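Two structures of beta-N-acetylhexosaminidase from Streptomyces plicatus compared at one contact. The protein hydrolyses beta-linked N-acetylhexosamine residues from the non-reducing ends of glycans and glycosides, probably with the help of the substrate's own acetamido group. Structure 1 is PDB 5FD0 (chain A, 2.00 Å), residues 398-403 and 443-448; structure 2 is PDB 1HP5 (chain B, 2.10 Å), residues 398-403 and 443-448. One frame, after least-squares fit of the local backbone (RMSD 0.15 Å); residues are numbered along the deposited sequences.

Structure 1 (5FD0); sequences TYLDMK and VEAPLW. With NAG (2-acetamido-2-deoxy-beta-D-glucopyranose), chain C.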
loop_
_atom_site.group_PDB
_atom_site.type_symbol
_atom_site.label_atom_id
_atom_site.label_comp_id
_atom_site.label_asym_id
_atom_site.label_seq_id
_atom_site.Cartn_x
_atom_site.Cartn_y
_atom_site.Cartn_z
ATOM N N THR A 398 10.321 -6.868 2.003
ATOM C CA THR A 398 9.400 -5.751 1.763
ATOM C C THR A 398 8.902 -5.089 3.039
ATOM O O THR A 398 7.997 -4.246 2.970
ATOM C CB THR A 398 8.195 -6.224 0.949
ATOM O OG1 THR A 398 7.402 -7.098 1.754
ATOM C CG2 THR A 398 8.643 -6.970 -0.307
ATOM N N TYR A 399 9.448 -5.445 4.199
ATOM C CA TYR A 399 9.220 -4.688 5.440
ATOM C C TYR A 399 10.025 -3.397 5.367
ATOM O O TYR A 399 11.253 -3.399 5.484
ATOM C CB TYR A 399 9.603 -5.525 6.659
ATOM C CG TYR A 399 8.498 -6.378 7.190
ATOM C CD1 TYR A 399 7.572 -6.979 6.328
ATOM C CD2 TYR A 399 8.363 -6.598 8.559
ATOM C CE1 TYR A 399 6.573 -7.762 6.823
ATOM C CE2 TYR A 399 7.351 -7.383 9.059
ATOM C CZ TYR A 399 6.458 -7.949 8.184
ATOM O OH TYR A 399 5.443 -8.696 8.678
ATOM N N LEU A 400 9.328 -2.284 5.116
ATOM C CA LEU A 400 9.969 -0.994 4.893
ATOM C C LEU A 400 10.534 -0.377 6.168
ATOM O O LEU A 400 11.301 0.586 6.086
ATOM C CB LEU A 400 8.958 -0.011 4.252
ATOM C CG LEU A 400 8.490 -0.444 2.863
ATOM C CD1 LEU A 400 7.355 0.481 2.418
ATOM C CD2 LEU A 400 9.613 -0.403 1.847
ATOM N N ASP A 401 10.191 -0.913 7.326
ATOM C CA ASP A 401 10.821 -0.511 8.564
ATOM C C ASP A 401 12.178 -1.156 8.777
ATOM O O ASP A 401 12.858 -0.778 9.735
ATOM C CB ASP A 401 9.916 -0.818 9.771
ATOM C CG ASP A 401 9.690 -2.318 9.998
ATOM O OD1 ASP A 401 9.400 -3.047 9.017
ATOM O OD2 ASP A 401 9.766 -2.766 11.173
ATOM N N MET A 402 12.587 -2.112 7.948
ATOM C CA MET A 402 13.872 -2.767 8.175
ATOM C C MET A 402 15.027 -1.879 7.713
ATOM O O MET A 402 14.968 -1.251 6.654
ATOM C CB MET A 402 13.939 -4.113 7.471
ATOM C CG MET A 402 14.637 -5.206 8.332
ATOM S SD MET A 402 13.869 -5.527 9.939
ATOM C CE MET A 402 12.199 -5.951 9.441
ATOM N N LYS A 403 16.079 -1.816 8.531
ATOM C CA LYS A 403 17.272 -1.044 8.191
ATOM C C LYS A 403 17.877 -1.500 6.874
ATOM O O LYS A 403 17.872 -2.691 6.533
ATOM C CB LYS A 403 18.343 -1.157 9.300
ATOM C CG LYS A 403 17.895 -0.492 10.601
ATOM C CD LYS A 403 18.980 -0.541 11.664
ATOM C CE LYS A 403 18.592 0.266 12.880
ATOM N NZ LYS A 403 19.537 -0.042 13.953
ATOM N N VAL A 443 1.552 -8.964 -3.695
ATOM C CA VAL A 443 2.619 -8.553 -2.789
ATOM C C VAL A 443 2.136 -7.393 -1.934
ATOM O O VAL A 443 1.204 -6.671 -2.301
ATOM C CB VAL A 443 3.896 -8.156 -3.552
ATOM C CG1 VAL A 443 4.399 -9.326 -4.353
ATOM C CG2 VAL A 443 3.616 -6.933 -4.492
ATOM N N GLU A 444 2.806 -7.207 -0.786
ATOM C CA GLU A 444 2.563 -6.060 0.080
ATOM C C GLU A 444 3.880 -5.546 0.643
ATOM O O GLU A 444 4.780 -6.341 0.916
ATOM C CB GLU A 444 1.600 -6.413 1.226
ATOM C CG GLU A 444 1.304 -5.231 2.149
ATOM C CD GLU A 444 0.034 -5.415 2.958
ATOM O OE1 GLU A 444 -1.021 -5.690 2.362
ATOM O OE2 GLU A 444 0.101 -5.327 4.205
ATOM N N ALA A 445 4.001 -4.212 0.771
ATOM C CA ALA A 445 5.108 -3.518 1.440
ATOM C C ALA A 445 4.627 -2.914 2.752
ATOM O O ALA A 445 4.022 -1.828 2.753
ATOM C CB ALA A 445 5.685 -2.420 0.542
ATOM N N PRO A 446 4.843 -3.567 3.890
ATOM C CA PRO A 446 4.368 -2.990 5.146
ATOM C C PRO A 446 5.367 -2.021 5.741
ATOM O O PRO A 446 6.576 -2.248 5.693
ATOM C CB PRO A 446 4.197 -4.214 6.058
ATOM C CG PRO A 446 4.249 -5.412 5.152
ATOM C CD PRO A 446 5.159 -4.998 4.040
ATOM N N LEU A 447 4.841 -0.939 6.341
ATOM C CA LEU A 447 5.654 0.064 7.037
ATOM C C LEU A 447 5.218 0.081 8.502
ATOM O O LEU A 447 4.209 0.695 8.850
ATOM C CB LEU A 447 5.532 1.454 6.401
ATOM C CG LEU A 447 6.417 2.567 6.987
ATOM C CD1 LEU A 447 7.902 2.194 7.089
ATOM C CD2 LEU A 447 6.285 3.831 6.169
ATOM N N TRP A 448 5.976 -0.599 9.359
ATOM C CA TRP A 448 5.744 -0.580 10.795
ATOM C C TRP A 448 6.357 0.678 11.411
ATOM O O TRP A 448 7.336 1.229 10.905
ATOM C CB TRP A 448 6.334 -1.844 11.445
ATOM C CG TRP A 448 5.775 -3.104 10.854
ATOM C CD1 TRP A 448 6.333 -3.872 9.900
ATOM C CD2 TRP A 448 4.515 -3.701 11.163
ATOM N NE1 TRP A 448 5.508 -4.929 9.588
ATOM C CE2 TRP A 448 4.377 -4.837 10.353
ATOM C CE3 TRP A 448 3.498 -3.383 12.043
ATOM C CZ2 TRP A 448 3.268 -5.668 10.418
ATOM C CZ3 TRP A 448 2.379 -4.217 12.110
ATOM C CH2 TRP A 448 2.280 -5.347 11.305
HETATM C C1 NAG C . 6.984 -8.238 13.506
HETATM C C2 NAG C . 5.578 -7.902 14.040
HETATM C C3 NAG C . 5.176 -6.456 13.951
HETATM C C4 NAG C . 6.288 -5.517 14.260
HETATM C C5 NAG C . 7.349 -5.855 13.228
HETATM C C6 NAG C . 8.499 -4.903 13.155
HETATM C C7 NAG C . 4.443 -8.732 12.015
HETATM C C8 NAG C . 3.332 -9.569 11.431
HETATM N N2 NAG C . 4.561 -8.702 13.357
HETATM O O1 NAG C . 7.519 -9.214 14.304
HETATM O O3 NAG C . 4.112 -6.201 14.906
HETATM O O4 NAG C . 5.831 -4.174 14.136
HETATM O O5 NAG C . 7.900 -7.152 13.571
HETATM O O6 NAG C . 9.321 -5.219 12.056
HETATM O O7 NAG C . 5.177 -8.133 11.294
#

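Structure 2 (1HP5); sequences TYLDMK and VEAPLW. With NGT (3ar,5R,6S,7R,7ar-5-hydroxymethyl-2-methyl-5,6,7,7a-tetrahydro-3ah-pyrano[3,2-D]thiazole-6,7-diol), chain D.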
loop_
_atom_site.group_PDB
_atom_site.type_symbol
_atom_site.label_atom_id
_atom_site.label_comp_id
_atom_site.label_asym_id
_atom_site.label_seq_id
_atom_site.Cartn_x
_atom_site.Cartn_y
_atom_site.Cartn_z
ATOM N N THR B 398 10.273 -7.040 1.874
ATOM C CA THR B 398 9.411 -5.879 1.680
ATOM C C THR B 398 9.044 -5.023 2.887
ATOM O O THR B 398 8.262 -4.082 2.755
ATOM C CB THR B 398 8.107 -6.311 0.996
ATOM O OG1 THR B 398 7.323 -7.081 1.913
ATOM C CG2 THR B 398 8.418 -7.169 -0.228
ATOM N N TYR B 399 9.589 -5.342 4.056
ATOM C CA TYR B 399 9.314 -4.560 5.256
ATOM C C TYR B 399 10.080 -3.245 5.151
ATOM O O TYR B 399 11.309 -3.225 5.219
ATOM C CB TYR B 399 9.749 -5.340 6.505
ATOM C CG TYR B 399 8.663 -6.243 7.057
ATOM C CD1 TYR B 399 7.789 -6.912 6.201
ATOM C CD2 TYR B 399 8.484 -6.394 8.434
ATOM C CE1 TYR B 399 6.757 -7.696 6.692
ATOM C CE2 TYR B 399 7.451 -7.181 8.941
ATOM C CZ TYR B 399 6.587 -7.825 8.059
ATOM O OH TYR B 399 5.521 -8.558 8.529
ATOM N N LEU B 400 9.345 -2.150 4.975
ATOM C CA LEU B 400 9.960 -0.835 4.835
ATOM C C LEU B 400 10.551 -0.308 6.138
ATOM O O LEU B 400 11.307 0.661 6.135
ATOM C CB LEU B 400 8.934 0.150 4.266
ATOM C CG LEU B 400 8.353 -0.374 2.945
ATOM C CD1 LEU B 400 7.306 0.585 2.398
ATOM C CD2 LEU B 400 9.500 -0.552 1.942
ATOM N N ASP B 401 10.215 -0.947 7.255
ATOM C CA ASP B 401 10.760 -0.516 8.533
ATOM C C ASP B 401 12.095 -1.191 8.816
ATOM O O ASP B 401 12.764 -0.847 9.780
ATOM C CB ASP B 401 9.780 -0.814 9.674
ATOM C CG ASP B 401 9.539 -2.298 9.867
ATOM O OD1 ASP B 401 9.253 -2.984 8.866
ATOM O OD2 ASP B 401 9.622 -2.777 11.022
ATOM N N MET B 402 12.495 -2.146 7.980
ATOM C CA MET B 402 13.767 -2.833 8.217
ATOM C C MET B 402 14.932 -1.962 7.754
ATOM O O MET B 402 14.871 -1.350 6.688
ATOM C CB MET B 402 13.802 -4.182 7.481
ATOM C CG MET B 402 14.527 -5.292 8.249
ATOM S SD MET B 402 13.781 -5.555 9.882
ATOM C CE MET B 402 12.099 -6.055 9.391
ATOM N N LYS B 403 15.989 -1.911 8.559
ATOM C CA LYS B 403 17.173 -1.122 8.231
ATOM C C LYS B 403 17.817 -1.572 6.931
ATOM O O LYS B 403 17.767 -2.753 6.569
ATOM C CB LYS B 403 18.212 -1.226 9.357
ATOM C CG LYS B 403 17.787 -0.568 10.660
ATOM C CD LYS B 403 18.874 -0.675 11.723
ATOM C CE LYS B 403 18.465 0.080 12.993
ATOM N NZ LYS B 403 19.493 -0.063 14.057
ATOM N N VAL B 443 1.651 -9.000 -3.585
ATOM C CA VAL B 443 2.633 -8.622 -2.584
ATOM C C VAL B 443 2.184 -7.400 -1.791
ATOM O O VAL B 443 1.243 -6.696 -2.177
ATOM C CB VAL B 443 3.971 -8.274 -3.257
ATOM C CG1 VAL B 443 4.501 -9.480 -4.030
ATOM C CG2 VAL B 443 3.773 -7.095 -4.210
ATOM N N GLU B 444 2.864 -7.160 -0.679
ATOM C CA GLU B 444 2.579 -6.006 0.154
ATOM C C GLU B 444 3.870 -5.498 0.773
ATOM O O GLU B 444 4.742 -6.287 1.133
ATOM C CB GLU B 444 1.583 -6.342 1.270
ATOM C CG GLU B 444 1.335 -5.158 2.208
ATOM C CD GLU B 444 0.138 -5.355 3.113
ATOM O OE1 GLU B 444 -0.984 -5.526 2.589
ATOM O OE2 GLU B 444 0.314 -5.337 4.348
ATOM N N ALA B 445 3.989 -4.177 0.867
ATOM C CA ALA B 445 5.147 -3.541 1.474
ATOM C C ALA B 445 4.636 -2.905 2.768
ATOM O O ALA B 445 4.037 -1.825 2.753
ATOM C CB ALA B 445 5.718 -2.473 0.543
ATOM N N PRO B 446 4.843 -3.581 3.904
ATOM C CA PRO B 446 4.372 -3.023 5.172
ATOM C C PRO B 446 5.363 -2.036 5.764
ATOM O O PRO B 446 6.577 -2.223 5.661
ATOM C CB PRO B 446 4.220 -4.256 6.077
ATOM C CG PRO B 446 4.368 -5.457 5.137
ATOM C CD PRO B 446 5.311 -4.963 4.082
ATOM N N LEU B 447 4.837 -0.986 6.383
ATOM C CA LEU B 447 5.680 0.004 7.030
ATOM C C LEU B 447 5.252 0.098 8.488
ATOM O O LEU B 447 4.288 0.800 8.811
ATOM C CB LEU B 447 5.539 1.368 6.347
ATOM C CG LEU B 447 6.358 2.515 6.948
ATOM C CD1 LEU B 447 7.797 2.077 7.179
ATOM C CD2 LEU B 447 6.301 3.721 6.004
ATOM N N TRP B 448 5.954 -0.629 9.359
ATOM C CA TRP B 448 5.657 -0.619 10.791
ATOM C C TRP B 448 6.276 0.634 11.389
ATOM O O TRP B 448 7.325 1.087 10.937
ATOM C CB TRP B 448 6.214 -1.875 11.468
ATOM C CG TRP B 448 5.678 -3.129 10.857
ATOM C CD1 TRP B 448 6.265 -3.886 9.885
ATOM C CD2 TRP B 448 4.412 -3.732 11.129
ATOM N NE1 TRP B 448 5.439 -4.927 9.533
ATOM C CE2 TRP B 448 4.294 -4.857 10.282
ATOM C CE3 TRP B 448 3.359 -3.432 12.009
ATOM C CZ2 TRP B 448 3.163 -5.689 10.287
ATOM C CZ3 TRP B 448 2.233 -4.257 12.017
ATOM C CH2 TRP B 448 2.148 -5.374 11.158
HETATM C C1 NGT D . 6.257 -8.241 13.006
HETATM C C2 NGT D . 5.063 -7.998 13.978
HETATM C C3 NGT D . 4.736 -6.473 14.121
HETATM C C4 NGT D . 5.999 -5.599 14.224
HETATM C C5 NGT D . 6.946 -5.890 13.040
HETATM C C6 NGT D . 8.243 -5.085 13.073
HETATM C C7 NGT D . 3.944 -8.864 12.184
HETATM C C8 NGT D . 2.871 -9.509 11.339
HETATM N N2 NGT D . 3.902 -8.690 13.434
HETATM S S1 NGT D . 5.406 -8.324 11.354
HETATM O O3 NGT D . 3.899 -6.267 15.249
HETATM O O4 NGT D . 5.618 -4.234 14.221
HETATM O O5 NGT D . 7.311 -7.324 13.023
HETATM O O6 NGT D . 8.989 -5.275 11.870
#

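Structure 1 (5FD0)
Leu400 N donates to Pro446 O (2.8 Å), fastening the loop after barrel strand 389-392 to the C-terminal end of the neighbouring parallel strand 440-447, where this family 20 TIM barrel holds its sugar pocket. Packing is tight round this bond, from Thr398 to Leu400 against Glu444 to Leu447. Thr398 holds OG1 between its backbone N and carbonyl carbon (chi1 69°), which brings it onto Glu444 O (2.9 Å), meeting it in the carbonyl plane. Leu400 sets CD1 on Ala445 CB (3.8 Å) and CB on Leu447 CD1, while Leu466 and Tyr179 pack on it from outside. Tyr399 rests CE1 on Pro446 CG (3.7 Å), and its ring meets the five-membered ring of Trp448 obliquely, planes at 49°. Asp401 OD1 reaches the indole edge at Trp448 CD1 (3.3 Å). The contact is buried throughout, but on the pocket side the sugar packs in place of strand residues: NAG O6 donates to Asp401 OD2 (2.6 Å), Tyr399 OH donates to the acetamide oxygen O7 (2.7 Å), and NAG O4 sits over one face of Trp448.

Structure 2 (1HP5)
Backbone to backbone, Leu400 N gives its hydrogen to Pro446 O (2.9 Å). Packing is tight round this bond, from Thr398 to Leu400 against Glu444 to Leu447. Thr398 has OG1 between its backbone N and carbonyl carbon (chi1 70°), which places it against Glu444 O (2.8 Å), meeting it in the carbonyl plane. Leu400 packs CD1 on Ala445 CB (3.9 Å) and CB on Leu447 CD1, with Leu466 and Tyr179 behind it. The Tyr399 ring lays CE1 on Pro446 CG (3.6 Å) and meets the five-membered ring of Trp448 obliquely, planes at 45°. Asp401 OD1 comes to the indole edge at Trp448 CD1 (3.3 Å). The contact is buried throughout, but on the pocket side the thiazoline, which the entry title describes as an intermediate analogue, packs in place of strand residues. Its O6 donates to Asp401 OD2 (2.7 Å), and its O4 sits over one face of Trp448. S1 is modelled too close to Tyr399 OH for that approach to be trusted.

Comparison
Same protein, and the CA atoms that can be compared coincide within the error: the side chains of Thr398(A), Tyr399(A), Leu400(A), Asp401(A), Leu447(A) and Trp448(A) keep the places of their counterparts in chain B. The bonds Thr398(A) OG1 to Glu444(A) O and Leu400(A) N to Pro446(A) O recur as Thr398(B) OG1 to Glu444(B) O and Leu400(B) N to Pro446(B) O. What changes is the bound group. NAG, in structure 1, has a separate acetamide and a hydroxyl, O1, on C1. In NGT, C1 carries sulfur S1 instead, which closes a five-membered ring through C7 and N2. At the hydroxymethyl end the grip carries over: O6 donates to Asp401(A) OD2 at 2.6 Å in NAG and to Asp401(B) OD2 at 2.7 Å in NGT. At the acetamide end, Tyr399(A) OH donates to carbonyl oxygen O7 of NAG at 2.7 Å. Tyr399(B) OH has sulfur S1 beside it where O7 stood in structure 1, without its side chain moving beyond the error; the modelled approach is doubtfully short, so whether a hydrogen bond replaces the one to O7 stays unsettled.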